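Local coordinates for protein agarase (Pseudoalteromonas fuliginea, PDB 6XJ9) that probably hydrolyses agarose as a glycoside hydrolase of family 50, in the agar-degrading machinery of a marine bacterium, at residues A[104-109]-A[191-196]; A[116-121]-A[173-178]. All coordinates share one frame; numbering follows the deposited sequence.

Contact 1 of 2, residues A[104-109]-A[191-196]; sequences QIYLDI and SVQSTL
Ser-191 pairs with Tyr-106 through two backbone hydrogen bonds: the Tyr-106 N donates to the Ser-191 O over 2.9 Å, and the Ser-191 N donates back to the Tyr-106 O. The same Ser-191 O also takes a CA-H...O contact from Ile-105 CA, which lies 3.4 Å away. With chi1 at 64°, the hydroxyl of Ser-191 lies between its backbone N and carbonyl carbon, and Ser-191 OG comes within 3.4 Å of Tyr-106 CB. A water joins this OG to Asp-108 OD1 and the Tyr-106 O, while the other carboxylate oxygen, OD2, is held by Thr-118 and Asn-116 on the next strand.

This is an antiparallel pair inside the beta-stranded, carbohydrate-binding-module-like domain of the agarase; strand 103-111 lies between strands 185-193 and 116-123. Val-192 turns its side chain away from strand 103-111, against Ser-65 in a loop, and its backbone bonds to Ala-71. At Gln-193 the strands have spread apart: one water accepts from its backbone N and donates to the Gln-104 O, bridging the two segments. The Gln-193 side chain, extended beyond CG, runs back over one face of the Tyr-106 ring, with amide and ring planes only 10° apart in a stack. Gln-193 OE1 sits 3.9 Å above the plane of the Tyr-106 ring, over its centre, and Gln-193 NE2 is 3.6 Å from Tyr-106 CG. Gln-193 NE2 donates to Ser-191 OG at 2.9 Å, close to the amide plane, and to another water bound by Asp-108 OD1, two bonds that fix the amide's rotation over the ring.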
loop_
_atom_site.group_PDB
_atom_site.type_symbol
_atom_site.label_atom_id
_atom_site.label_comp_id
_atom_site.label_asym_id
_atom_site.label_seq_id
_atom_site.Cartn_x
_atom_site.Cartn_y
_atom_site.Cartn_z
ATOM N N GLN A 104 -4.739 -8.949 -14.802
ATOM C CA GLN A 104 -6.151 -9.016 -15.120
ATOM C C GLN A 104 -6.307 -9.914 -16.339
ATOM O O GLN A 104 -5.931 -9.526 -17.445
ATOM C CB GLN A 104 -6.728 -7.624 -15.409
ATOM C CG GLN A 104 -8.199 -7.661 -15.792
ATOM C CD GLN A 104 -8.814 -6.293 -15.951
ATOM O OE1 GLN A 104 -8.135 -5.272 -15.902
ATOM N NE2 GLN A 104 -10.116 -6.262 -16.149
ATOM N N ILE A 105 -6.868 -11.108 -16.116
ATOM C CA ILE A 105 -7.171 -12.014 -17.217
ATOM C C ILE A 105 -8.605 -11.772 -17.681
ATOM O O ILE A 105 -9.475 -11.391 -16.901
ATOM C CB ILE A 105 -6.930 -13.491 -16.836
ATOM C CG1 ILE A 105 -7.714 -13.887 -15.579
ATOM C CG2 ILE A 105 -5.447 -13.777 -16.681
ATOM C CD1 ILE A 105 -7.620 -15.351 -15.217
ATOM N N TYR A 106 -8.815 -11.961 -18.981
ATOM C CA TYR A 106 -10.143 -11.978 -19.555
ATOM C C TYR A 106 -10.455 -13.430 -19.889
ATOM O O TYR A 106 -9.618 -14.123 -20.472
ATOM C CB TYR A 106 -10.184 -11.069 -20.786
ATOM C CG TYR A 106 -10.089 -9.600 -20.449
ATOM C CD1 TYR A 106 -8.861 -9.006 -20.191
ATOM C CD2 TYR A 106 -11.227 -8.808 -20.384
ATOM C CE1 TYR A 106 -8.767 -7.658 -19.867
ATOM C CE2 TYR A 106 -11.150 -7.455 -20.077
ATOM C CZ TYR A 106 -9.913 -6.883 -19.802
ATOM O OH TYR A 106 -9.822 -5.550 -19.489
ATOM N N LEU A 107 -11.649 -13.874 -19.472
ATOM C CA LEU A 107 -12.102 -15.226 -19.730
ATOM C C LEU A 107 -13.256 -15.154 -20.724
ATOM O O LEU A 107 -14.340 -14.676 -20.386
ATOM C CB LEU A 107 -12.506 -15.884 -18.405
ATOM C CG LEU A 107 -13.335 -17.166 -18.510
ATOM C CD1 LEU A 107 -12.560 -18.260 -19.224
ATOM C CD2 LEU A 107 -13.761 -17.640 -17.125
ATOM N N ASP A 108 -12.983 -15.586 -21.960
ATOM C CA ASP A 108 -13.997 -15.635 -22.999
ATOM C C ASP A 108 -14.352 -17.091 -23.287
ATOM O O ASP A 108 -13.472 -17.919 -23.511
ATOM C CB ASP A 108 -13.574 -14.892 -24.263
ATOM C CG ASP A 108 -13.530 -13.394 -24.064
ATOM O OD1 ASP A 108 -12.537 -12.908 -23.481
ATOM O OD2 ASP A 108 -14.493 -12.733 -24.482
ATOM N N ILE A 109 -15.652 -17.381 -23.209
ATOM C CA ILE A 109 -16.212 -18.680 -23.546
ATOM C C ILE A 109 -17.147 -18.477 -24.739
ATOM O O ILE A 109 -17.994 -17.586 -24.719
ATOM C CB ILE A 109 -16.922 -19.293 -22.322
ATOM C CG1 ILE A 109 -16.019 -19.309 -21.084
ATOM C CG2 ILE A 109 -17.456 -20.684 -22.641
ATOM C CD1 ILE A 109 -16.757 -19.503 -19.774
ATOM N N SER A 191 -7.090 -14.407 -21.847
ATOM C CA SER A 191 -6.296 -13.392 -22.530
ATOM C C SER A 191 -5.813 -12.285 -21.588
ATOM O O SER A 191 -6.380 -12.063 -20.515
ATOM C CB SER A 191 -7.010 -12.814 -23.738
ATOM O OG SER A 191 -8.193 -12.121 -23.363
ATOM N N VAL A 192 -4.738 -11.611 -22.022
ATOM C CA VAL A 192 -4.216 -10.393 -21.420
ATOM C C VAL A 192 -4.304 -9.288 -22.473
ATOM O O VAL A 192 -3.979 -9.526 -23.636
ATOM C CB VAL A 192 -2.785 -10.633 -20.904
ATOM C CG1 VAL A 192 -2.074 -9.348 -20.504
ATOM C CG2 VAL A 192 -2.778 -11.633 -19.750
ATOM N N GLN A 193 -4.784 -8.098 -22.068
ATOM C CA GLN A 193 -5.215 -7.083 -23.019
ATOM C C GLN A 193 -4.684 -5.710 -22.616
ATOM O O GLN A 193 -4.828 -5.293 -21.466
ATOM C CB GLN A 193 -6.742 -7.080 -23.145
ATOM C CG GLN A 193 -7.293 -8.369 -23.748
ATOM C CD GLN A 193 -8.795 -8.375 -23.896
ATOM O OE1 GLN A 193 -9.450 -7.333 -23.902
ATOM N NE2 GLN A 193 -9.353 -9.570 -23.993
ATOM N N SER A 194 -4.066 -5.032 -23.589
ATOM C CA SER A 194 -3.528 -3.681 -23.450
ATOM C C SER A 194 -2.891 -3.460 -22.082
ATOM O O SER A 194 -3.410 -2.687 -21.273
ATOM C CB SER A 194 -4.591 -2.643 -23.715
ATOM O OG SER A 194 -5.184 -2.860 -24.978
ATOM N N THR A 195 -1.768 -4.138 -21.829
ATOM C CA THR A 195 -0.992 -3.861 -20.634
ATOM C C THR A 195 0.175 -2.953 -21.017
ATOM O O THR A 195 0.353 -2.631 -22.195
ATOM C CB THR A 195 -0.477 -5.147 -19.967
ATOM O OG1 THR A 195 0.394 -5.820 -20.875
ATOM C CG2 THR A 195 -1.583 -6.097 -19.557
ATOM N N LEU A 196 0.964 -2.554 -20.018
ATOM C CA LEU A 196 2.258 -1.945 -20.304
ATOM C C LEU A 196 3.377 -2.965 -20.130
ATOM O O LEU A 196 4.484 -2.750 -20.630
ATOM C CB LEU A 196 2.458 -0.715 -19.411
ATOM C CG LEU A 196 1.380 0.357 -19.562
ATOM C CD1 LEU A 196 1.612 1.508 -18.578
ATOM C CD2 LEU A 196 1.319 0.869 -21.002
HETATM O O HOH W 1 -5.136 -7.453 -19.227
HETATM O O HOH W 2 -10.212 -14.072 -23.421
HETATM O O HOH W 3 -12.240 -10.213 -24.247
#

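Contact 2 of 2, residues A[116-121]-A[173-178]; sequences NYTRSV and SMWGKK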
loop_
_atom_site.group_PDB
_atom_site.type_symbol
_atom_site.label_atom_id
_atom_site.label_comp_id
_atom_site.label_asym_id
_atom_site.label_seq_id
_atom_site.Cartn_x
_atom_site.Cartn_y
_atom_site.Cartn_z
ATOM N N ASN A 116 -20.427 -15.328 -27.725
ATOM C CA ASN A 116 -19.254 -15.216 -26.870
ATOM C C ASN A 116 -19.629 -14.438 -25.613
ATOM O O ASN A 116 -20.464 -13.540 -25.670
ATOM C CB ASN A 116 -18.082 -14.578 -27.621
ATOM C CG ASN A 116 -16.813 -14.494 -26.794
ATOM O OD1 ASN A 116 -16.069 -15.465 -26.696
ATOM N ND2 ASN A 116 -16.559 -13.340 -26.197
ATOM N N TYR A 117 -19.022 -14.804 -24.477
ATOM C CA TYR A 117 -19.168 -14.008 -23.267
ATOM C C TYR A 117 -17.820 -13.788 -22.585
ATOM O O TYR A 117 -17.027 -14.717 -22.469
ATOM C CB TYR A 117 -20.180 -14.608 -22.289
ATOM C CG TYR A 117 -20.591 -13.626 -21.222
ATOM C CD1 TYR A 117 -21.485 -12.605 -21.511
ATOM C CD2 TYR A 117 -20.060 -13.681 -19.939
ATOM C CE1 TYR A 117 -21.861 -11.676 -20.554
ATOM C CE2 TYR A 117 -20.425 -12.758 -18.970
ATOM C CZ TYR A 117 -21.332 -11.758 -19.279
ATOM O OH TYR A 117 -21.712 -10.833 -18.353
ATOM N N THR A 118 -17.621 -12.555 -22.089
ATOM C CA THR A 118 -16.384 -12.108 -21.463
ATOM C C THR A 118 -16.578 -11.930 -19.955
ATOM O O THR A 118 -17.445 -11.166 -19.528
ATOM C CB THR A 118 -15.926 -10.785 -22.089
ATOM O OG1 THR A 118 -15.855 -10.953 -23.507
ATOM C CG2 THR A 118 -14.598 -10.303 -21.543
ATOM N N ARG A 119 -15.749 -12.636 -19.169
ATOM C CA ARG A 119 -15.572 -12.403 -17.738
ATOM C C ARG A 119 -14.126 -11.958 -17.498
ATOM O O ARG A 119 -13.296 -12.088 -18.394
ATOM C CB ARG A 119 -15.921 -13.665 -16.943
ATOM C CG ARG A 119 -17.380 -14.102 -17.043
ATOM C CD ARG A 119 -17.588 -15.551 -16.640
ATOM N NE ARG A 119 -19.007 -15.897 -16.580
ATOM C CZ ARG A 119 -19.694 -16.540 -17.524
ATOM N NH1 ARG A 119 -19.110 -16.927 -18.649
ATOM N NH2 ARG A 119 -20.978 -16.782 -17.341
ATOM N N SER A 120 -13.829 -11.395 -16.313
ATOM C CA SER A 120 -12.497 -10.892 -15.998
ATOM C C SER A 120 -12.217 -10.981 -14.498
ATOM O O SER A 120 -13.120 -10.846 -13.681
ATOM C CB SER A 120 -12.315 -9.474 -16.500
ATOM O OG SER A 120 -10.969 -9.047 -16.316
ATOM N N VAL A 121 -10.949 -11.183 -14.136
ATOM C CA VAL A 121 -10.551 -11.163 -12.735
ATOM C C VAL A 121 -9.073 -10.794 -12.640
ATOM O O VAL A 121 -8.316 -10.997 -13.587
ATOM C CB VAL A 121 -10.861 -12.503 -12.035
ATOM C CG1 VAL A 121 -9.914 -13.612 -12.467
ATOM C CG2 VAL A 121 -10.847 -12.363 -10.520
ATOM N N SER A 173 -18.479 -10.756 -14.285
ATOM C CA SER A 173 -19.168 -10.780 -15.568
ATOM C C SER A 173 -19.059 -9.410 -16.235
ATOM O O SER A 173 -19.443 -8.406 -15.650
ATOM C CB SER A 173 -20.610 -11.203 -15.394
ATOM O OG SER A 173 -20.678 -12.462 -14.741
ATOM N N MET A 174 -18.528 -9.372 -17.464
ATOM C CA MET A 174 -18.232 -8.101 -18.103
ATOM C C MET A 174 -19.247 -7.788 -19.205
ATOM O O MET A 174 -19.948 -6.783 -19.115
ATOM C CB MET A 174 -16.800 -8.062 -18.643
ATOM C CG MET A 174 -15.737 -8.382 -17.594
ATOM S SD MET A 174 -15.526 -7.128 -16.286
ATOM C CE MET A 174 -14.586 -5.867 -17.146
ATOM N N TRP A 175 -19.321 -8.628 -20.248
ATOM C CA TRP A 175 -20.175 -8.332 -21.392
ATOM C C TRP A 175 -20.181 -9.486 -22.393
ATOM O O TRP A 175 -19.342 -10.385 -22.325
ATOM C CB TRP A 175 -19.730 -7.031 -22.074
ATOM C CG TRP A 175 -18.269 -7.033 -22.398
ATOM C CD1 TRP A 175 -17.626 -7.815 -23.312
ATOM C CD2 TRP A 175 -17.257 -6.230 -21.775
ATOM N NE1 TRP A 175 -16.283 -7.550 -23.309
ATOM C CE2 TRP A 175 -16.027 -6.579 -22.377
ATOM C CE3 TRP A 175 -17.269 -5.248 -20.777
ATOM C CZ2 TRP A 175 -14.822 -5.990 -22.001
ATOM C CZ3 TRP A 175 -16.076 -4.661 -20.413
ATOM C CH2 TRP A 175 -14.873 -5.028 -21.019
ATOM N N GLY A 176 -21.126 -9.411 -23.343
ATOM C CA GLY A 176 -21.308 -10.409 -24.387
ATOM C C GLY A 176 -22.699 -11.041 -24.333
ATOM O O GLY A 176 -23.624 -10.468 -23.754
ATOM N N LYS A 177 -22.847 -12.209 -24.971
ATOM C CA LYS A 177 -24.062 -13.003 -24.855
ATOM C C LYS A 177 -23.863 -14.022 -23.736
ATOM O O LYS A 177 -23.074 -14.954 -23.871
ATOM C CB LYS A 177 -24.430 -13.665 -26.189
ATOM C CG LYS A 177 -25.710 -14.497 -26.163
ATOM C CD LYS A 177 -26.307 -14.750 -27.532
ATOM C CE LYS A 177 -27.808 -14.943 -27.490
ATOM N NZ LYS A 177 -28.433 -14.626 -28.799
ATOM N N LYS A 178 -24.559 -13.817 -22.616
ATOM C CA LYS A 178 -24.261 -14.580 -21.415
ATOM C C LYS A 178 -24.853 -15.982 -21.533
ATOM O O LYS A 178 -24.218 -16.958 -21.142
ATOM C CB LYS A 178 -24.750 -13.816 -20.179
ATOM C CG LYS A 178 -24.073 -14.173 -18.862
ATOM C CD LYS A 178 -24.539 -13.273 -17.731
ATOM C CE LYS A 178 -24.116 -13.760 -16.363
ATOM N NZ LYS A 178 -24.470 -12.774 -15.313
#
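The Tyr-117 ring is sandwiched between Lys-178 and the backbone of Trp-175. On one face Lys-178 CG forms a CH-pi contact, 3.7 Å from the ring centroid; on the other the Trp-175 O lies 3.2 Å above the plane, offset toward the rim. Ser-173 CB approaches at the edge, 3.2 Å from Tyr-117 OH. CG of Tyr-117 stands anti to its backbone N (chi1 -165°), and the two side chains run side by side in the same direction, which lays the extended Lys-178 chain over the ring. The Arg-119 guanidinium has Tyr-117 CD2 over one face, and the Trp-175 indole has Met-174 CB over one of its own, both offset toward the rim.

Met-174 and Trp-175 together oppose Thr-118, a classic beta bulge on an antiparallel pair. Their two N-H groups converge on the Thr-118 O, Met-174 N at 2.9 Å and Trp-175 N at 3.2 Å, and the Thr-118 N answers with a nearly linear approach to the Trp-175 O (C=O...N 175°). Beyond the bulge the Lys-177 N donates to the Asn-116 O. The indole crosses the Thr-118 side chain, whose hydroxyl is already engaged by Asp-108, bringing Trp-175 NE1 3.5 Å from Thr-118 CB. Within the bulge, Met-174 CG packs 3.8 Å from Ser-120 CB.

The centres of contacts 1 and 2 lie 12 Å apart, within the CBM-like domain. Along the chain, contact 2 is nested inside the loop closed by contact 1: strands 103-111 and 116-123 follow each other, as do strands 169-174 and 185-193. Across the sheet the order is 185-193, 103-111, 116-123, 169-174, so the two contacts are the outer pairings of four antiparallel neighbours and the pairing of 103-111 with 116-123 joins them. The Leu-107 N probably bonds to the Arg-119 O there. Leu-683 and His-685, much later in the chain, touch residues of both contacts, so this part of the domain abuts the rest of the enzyme.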